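Side-chain contacts in insecticidal Delta-Endotoxin Cry8Ea1 (PDB 3EB7), which is an insecticidal three-domain Cry toxin of Bacillus thuringiensis, active against Holotrichia parallela larvae and probably killing by forming pores in gut membranes: residues Gln54-Ile59 / Tyr66-Ala71; Asp512-Arg517 / Val522-Phe527. All coordinates share one frame; numbering follows the deposited sequence.

Interaction 1 of 2, residues Gln54-Ile59 / Tyr66-Ala71; sequences QVEALI and YARAKA
Glu56 and Arg68 form a two-pronged surface salt bridge between consecutive helices, 47-59 and 65-93, of the toxin's N-terminal helical domain. The backbones stay well apart, 11.4 Å between Glu56 CA and Arg68 CA, so two long side chains span the gap. The guanidinium meets the carboxylate end-on, one nitrogen to each oxygen. Arg68 NH2 donates to Glu56 OE1 at 2.6 Å and reaches its syn lone pair. Arg68 NH1 donates to Glu56 OE2 at 2.8 Å, and this bond is nearly straight, 175° at the hydrogen. OE2 lies in the guanidinium plane, while OE1 is tilted from it. The carboxylate and guanidinium planes are 33° apart. Glu56 runs out extended beyond CG. Arg68 bends at its third torsion (chi3 -31°), which turns both terminal nitrogens to the acid. The linker between the helices joins in: Glu56 OE1 also accepts a bond from Ile63 N, and Arg68 NH2 makes a weak one to Ile63 O. Around the bridge, Val55 and Leu58 of helix 47-59 pack on helix 198-220, Leu58 also touches helix 2-20, and Ala71 of helix 65-93 rests on Met52 of helix 47-59.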
loop_
_atom_site.group_PDB
_atom_site.type_symbol
_atom_site.label_atom_id
_atom_site.label_comp_id
_atom_site.label_asym_id
_atom_site.label_seq_id
_atom_site.Cartn_x
_atom_site.Cartn_y
_atom_site.Cartn_z
ATOM N N GLN A 54 -1.841 -10.326 16.137
ATOM C CA GLN A 54 -2.367 -10.162 14.777
ATOM C C GLN A 54 -2.008 -11.335 13.849
ATOM O O GLN A 54 -2.869 -12.005 13.323
ATOM C CB GLN A 54 -1.851 -8.842 14.168
ATOM C CG GLN A 54 -2.281 -8.661 12.747
ATOM C CD GLN A 54 -1.487 -7.589 12.013
ATOM O OE1 GLN A 54 -2.001 -6.979 11.070
ATOM N NE2 GLN A 54 -0.248 -7.350 12.438
ATOM N N VAL A 55 -0.719 -11.573 13.647
ATOM C CA VAL A 55 -0.307 -12.534 12.632
ATOM C C VAL A 55 -0.600 -13.956 13.133
ATOM O O VAL A 55 -0.960 -14.801 12.352
ATOM C CB VAL A 55 1.146 -12.262 12.166
ATOM C CG1 VAL A 55 1.531 -13.120 10.937
ATOM C CG2 VAL A 55 1.283 -10.760 11.793
ATOM N N GLU A 56 -0.485 -14.201 14.441
ATOM C CA GLU A 56 -0.909 -15.489 15.030
ATOM C C GLU A 56 -2.382 -15.791 14.751
ATOM O O GLU A 56 -2.736 -16.922 14.408
ATOM C CB GLU A 56 -0.611 -15.560 16.540
ATOM C CG GLU A 56 0.900 -15.636 16.934
ATOM C CD GLU A 56 1.080 -15.548 18.482
ATOM O OE1 GLU A 56 1.488 -16.552 19.133
ATOM O OE2 GLU A 56 0.766 -14.467 19.067
ATOM N N ALA A 57 -3.244 -14.791 14.914
ATOM C CA ALA A 57 -4.656 -14.928 14.529
ATOM C C ALA A 57 -4.855 -15.172 12.994
ATOM O O ALA A 57 -5.705 -15.938 12.615
ATOM C CB ALA A 57 -5.486 -13.711 15.023
ATOM N N LEU A 58 -4.074 -14.523 12.135
ATOM C CA LEU A 58 -4.250 -14.623 10.668
ATOM C C LEU A 58 -3.869 -16.000 10.137
ATOM O O LEU A 58 -4.482 -16.505 9.203
ATOM C CB LEU A 58 -3.404 -13.558 9.937
ATOM C CG LEU A 58 -3.862 -12.092 10.014
ATOM C CD1 LEU A 58 -2.889 -11.206 9.268
ATOM C CD2 LEU A 58 -5.247 -11.923 9.446
ATOM N N ILE A 59 -2.842 -16.590 10.742
ATOM C CA ILE A 59 -2.312 -17.865 10.297
ATOM C C ILE A 59 -2.670 -19.058 11.202
ATOM O O ILE A 59 -2.449 -20.201 10.828
ATOM C CB ILE A 59 -0.776 -17.782 10.133
ATOM C CG1 ILE A 59 -0.088 -17.633 11.495
ATOM C CG2 ILE A 59 -0.422 -16.677 9.091
ATOM C CD1 ILE A 59 1.420 -17.681 11.443
ATOM N N TYR A 66 9.005 -18.989 24.852
ATOM C CA TYR A 66 10.347 -18.532 25.000
ATOM C C TYR A 66 10.612 -17.419 24.006
ATOM O O TYR A 66 11.152 -16.378 24.394
ATOM C CB TYR A 66 11.320 -19.678 24.758
ATOM C CG TYR A 66 12.745 -19.306 25.083
ATOM C CD1 TYR A 66 13.336 -19.706 26.295
ATOM C CD2 TYR A 66 13.524 -18.571 24.171
ATOM C CE1 TYR A 66 14.677 -19.370 26.615
ATOM C CE2 TYR A 66 14.861 -18.232 24.475
ATOM C CZ TYR A 66 15.421 -18.632 25.702
ATOM O OH TYR A 66 16.731 -18.293 25.992
ATOM N N ALA A 67 10.266 -17.664 22.730
ATOM C CA ALA A 67 10.459 -16.676 21.647
ATOM C C ALA A 67 9.614 -15.400 21.869
ATOM O O ALA A 67 10.093 -14.298 21.636
ATOM C CB ALA A 67 10.164 -17.290 20.271
ATOM N N ARG A 68 8.374 -15.557 22.334
ATOM C CA ARG A 68 7.546 -14.395 22.633
ATOM C C ARG A 68 8.136 -13.554 23.780
ATOM O O ARG A 68 8.291 -12.308 23.645
ATOM C CB ARG A 68 6.111 -14.795 22.967
ATOM C CG ARG A 68 5.224 -13.602 23.359
ATOM C CD ARG A 68 3.807 -14.013 23.827
ATOM N NE ARG A 68 3.333 -15.231 23.179
ATOM C CZ ARG A 68 2.602 -15.273 22.057
ATOM N NH1 ARG A 68 2.199 -14.154 21.435
ATOM N NH2 ARG A 68 2.249 -16.464 21.583
ATOM N N ALA A 69 8.441 -14.229 24.895
ATOM C CA ALA A 69 8.962 -13.569 26.115
ATOM C C ALA A 69 10.204 -12.734 25.836
ATOM O O ALA A 69 10.290 -11.583 26.289
ATOM C CB ALA A 69 9.267 -14.580 27.209
ATOM N N LYS A 70 11.150 -13.313 25.090
ATOM C CA LYS A 70 12.401 -12.634 24.755
ATOM C C LYS A 70 12.226 -11.411 23.852
ATOM O O LYS A 70 12.725 -10.336 24.172
ATOM C CB LYS A 70 13.364 -13.621 24.128
ATOM C CG LYS A 70 14.785 -13.177 24.106
ATOM C CD LYS A 70 15.658 -14.375 23.652
ATOM C CE LYS A 70 17.004 -13.898 23.083
ATOM N NZ LYS A 70 17.953 -15.022 22.776
ATOM N N ALA A 71 11.529 -11.563 22.732
ATOM C CA ALA A 71 11.236 -10.437 21.831
ATOM C C ALA A 71 10.532 -9.289 22.600
ATOM O O ALA A 71 10.914 -8.149 22.493
ATOM C CB ALA A 71 10.386 -10.911 20.662
#

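Interaction 2 of 2, residues Asp512-Arg517 / Val522-Phe527; sequences DLDVVR and VNNGRF
Asp512 has CG anti to its carbonyl carbon (chi1 -77°), and Arg526 sends CG away from its own backbone N and then bends at chi2 (134°). Together these torsions bring carboxylate and guanidinium into a salt bridge. Arg526 NH1 donates to Asp512 OD1 at 2.9 Å. The acid oxygen lies in the guanidinium plane, but the donor reaches it from above the carboxylate plane, and the two planes are almost perpendicular. Asn568 braces both partners: its ND2 is hydrogen-bonded to Asp512 OD2, and its O accepts from Arg526 NH1. At the other end Val522 CG1 sits over one face of the Arg517 guanidinium, off-centre, 3.7 Å from Arg517 NH1, while Arg517 NE is hydrogen-bonded to Thr554 O.

The strands form an antiparallel beta hairpin at the edge of a sheet in the C-terminal domain, a beta sandwich in three-domain Cry toxins. Leu513 and Gly525 are a hydrogen-bonded pair: Leu513 N to Gly525 O is 2.8 Å, and Gly525 N to Leu513 O is 3.0 Å. Further along, Val522 N donates to Val515 O at 2.9 Å. Asp512 with Arg526 and Asp514 with Asn524 are non-hydrogen-bonded pairs, and their four side chains lie on one face of the sheet. Leu513 and Val515 point to the opposite face. There Leu513 CB meets the Phe527 ring obliquely, 3.8 Å from Phe527 CD1. Val515 CG1 lies 4.0 Å from Val522 CG2. Ile503 of strand 498-507 touches both Leu513 and Val515, and Phe549 packs against Val515, Asn523 and Phe527.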
loop_
_atom_site.group_PDB
_atom_site.type_symbol
_atom_site.label_atom_id
_atom_site.label_comp_id
_atom_site.label_asym_id
_atom_site.label_seq_id
_atom_site.Cartn_x
_atom_site.Cartn_y
_atom_site.Cartn_z
ATOM N N ASP A 512 17.660 0.223 -24.995
ATOM C CA ASP A 512 17.523 1.638 -25.257
ATOM C C ASP A 512 16.244 2.206 -24.556
ATOM O O ASP A 512 15.175 1.630 -24.647
ATOM C CB ASP A 512 17.436 1.835 -26.783
ATOM C CG ASP A 512 18.808 1.716 -27.491
ATOM O OD1 ASP A 512 19.856 1.572 -26.810
ATOM O OD2 ASP A 512 18.841 1.809 -28.751
ATOM N N LEU A 513 16.366 3.328 -23.861
ATOM C CA LEU A 513 15.226 3.946 -23.216
ATOM C C LEU A 513 15.162 5.406 -23.608
ATOM O O LEU A 513 16.154 6.089 -23.573
ATOM C CB LEU A 513 15.298 3.822 -21.678
ATOM C CG LEU A 513 14.070 4.339 -20.890
ATOM C CD1 LEU A 513 13.883 3.566 -19.589
ATOM C CD2 LEU A 513 14.110 5.868 -20.634
ATOM N N ASP A 514 13.992 5.886 -23.994
ATOM C CA ASP A 514 13.802 7.319 -23.971
ATOM C C ASP A 514 12.499 7.802 -23.336
ATOM O O ASP A 514 11.507 7.063 -23.202
ATOM C CB ASP A 514 13.968 7.905 -25.339
ATOM C CG ASP A 514 13.261 7.130 -26.350
ATOM O OD1 ASP A 514 12.028 6.992 -26.180
ATOM O OD2 ASP A 514 13.929 6.648 -27.297
ATOM N N VAL A 515 12.576 9.059 -22.935
ATOM C CA VAL A 515 11.522 9.799 -22.281
ATOM C C VAL A 515 10.960 10.777 -23.303
ATOM O O VAL A 515 11.690 11.602 -23.838
ATOM C CB VAL A 515 12.123 10.588 -21.102
ATOM C CG1 VAL A 515 11.026 11.297 -20.301
ATOM C CG2 VAL A 515 12.932 9.630 -20.221
ATOM N N VAL A 516 9.677 10.629 -23.605
ATOM C CA VAL A 516 8.980 11.508 -24.526
ATOM C C VAL A 516 8.089 12.473 -23.686
ATOM O O VAL A 516 7.194 12.068 -22.905
ATOM C CB VAL A 516 8.173 10.658 -25.561
ATOM C CG1 VAL A 516 7.431 11.514 -26.565
ATOM C CG2 VAL A 516 9.084 9.634 -26.274
ATOM N N ARG A 517 8.383 13.751 -23.816
ATOM C CA ARG A 517 7.630 14.788 -23.146
ATOM C C ARG A 517 6.800 15.577 -24.154
ATOM O O ARG A 517 7.327 16.123 -25.149
ATOM C CB ARG A 517 8.549 15.727 -22.356
ATOM C CG ARG A 517 7.768 16.737 -21.505
ATOM C CD ARG A 517 7.416 18.004 -22.262
ATOM N NE ARG A 517 8.563 18.913 -22.332
ATOM C CZ ARG A 517 9.303 19.134 -23.424
ATOM N NH1 ARG A 517 9.042 18.512 -24.578
ATOM N NH2 ARG A 517 10.302 19.991 -23.364
ATOM N N VAL A 522 13.030 13.934 -24.973
ATOM C CA VAL A 522 13.849 14.856 -24.207
ATOM C C VAL A 522 15.088 14.177 -23.605
ATOM O O VAL A 522 16.039 14.854 -23.197
ATOM C CB VAL A 522 13.021 15.612 -23.103
ATOM C CG1 VAL A 522 12.174 16.749 -23.726
ATOM C CG2 VAL A 522 12.181 14.626 -22.208
ATOM N N ASN A 523 15.080 12.845 -23.564
ATOM C CA ASN A 523 16.176 12.057 -23.015
ATOM C C ASN A 523 16.246 10.745 -23.783
ATOM O O ASN A 523 15.218 10.213 -24.167
ATOM C CB ASN A 523 15.989 11.753 -21.520
ATOM C CG ASN A 523 16.058 12.984 -20.631
ATOM O OD1 ASN A 523 17.091 13.651 -20.552
ATOM N ND2 ASN A 523 14.981 13.267 -19.920
ATOM N N ASN A 524 17.448 10.252 -24.057
ATOM C CA ASN A 524 17.621 8.903 -24.688
ATOM C C ASN A 524 18.929 8.305 -24.195
ATOM O O ASN A 524 19.907 9.029 -24.017
ATOM C CB ASN A 524 17.619 8.911 -26.251
ATOM C CG ASN A 524 17.478 7.441 -26.875
ATOM O OD1 ASN A 524 16.351 6.999 -27.145
ATOM N ND2 ASN A 524 18.610 6.700 -27.067
ATOM N N GLY A 525 18.946 6.994 -23.980
ATOM C CA GLY A 525 20.173 6.356 -23.542
ATOM C C GLY A 525 20.071 4.868 -23.519
ATOM O O GLY A 525 18.991 4.326 -23.670
ATOM N N ARG A 526 21.202 4.214 -23.306
ATOM C CA ARG A 526 21.254 2.784 -23.152
ATOM C C ARG A 526 21.437 2.443 -21.688
ATOM O O ARG A 526 22.165 3.135 -20.980
ATOM C CB ARG A 526 22.409 2.186 -23.951
ATOM C CG ARG A 526 22.437 0.671 -23.855
ATOM C CD ARG A 526 22.650 0.141 -25.218
ATOM N NE ARG A 526 22.562 -1.316 -25.305
ATOM C CZ ARG A 526 21.564 -1.931 -25.911
ATOM N NH1 ARG A 526 20.569 -1.214 -26.411
ATOM N NH2 ARG A 526 21.540 -3.241 -25.985
ATOM N N PHE A 527 20.771 1.375 -21.231
ATOM C CA PHE A 527 20.876 0.968 -19.851
ATOM C C PHE A 527 21.136 -0.502 -19.766
ATOM O O PHE A 527 20.783 -1.260 -20.659
ATOM C CB PHE A 527 19.638 1.433 -19.065
ATOM C CG PHE A 527 19.463 2.916 -19.109
ATOM C CD1 PHE A 527 18.710 3.510 -20.135
ATOM C CD2 PHE A 527 20.144 3.727 -18.190
ATOM C CE1 PHE A 527 18.605 4.900 -20.220
ATOM C CE2 PHE A 527 20.060 5.101 -18.273
ATOM C CZ PHE A 527 19.294 5.705 -19.281
#

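How the interactions relate
Interactions 1 and 2 lie on opposite sides of the chain's centre, with their nearest atoms about 36 Å apart. They share no helix or strand. Interaction 1 belongs to the helical N-terminal domain and interaction 2 to the C-terminal beta domain. Interaction 1 is a pure surface contact, in which one ion pair buries only 87 Å². Interaction 2 is partly buried; it buries 562 Å² and combines backbone hydrogen bonds, apolar packing and an ion pair. Both contain an arginine-carboxylate pair. In 54-59 / 66-71 that pair is the whole contact; in 512-517 / 522-527 it is one element at the end of a hairpin already held by its main chains.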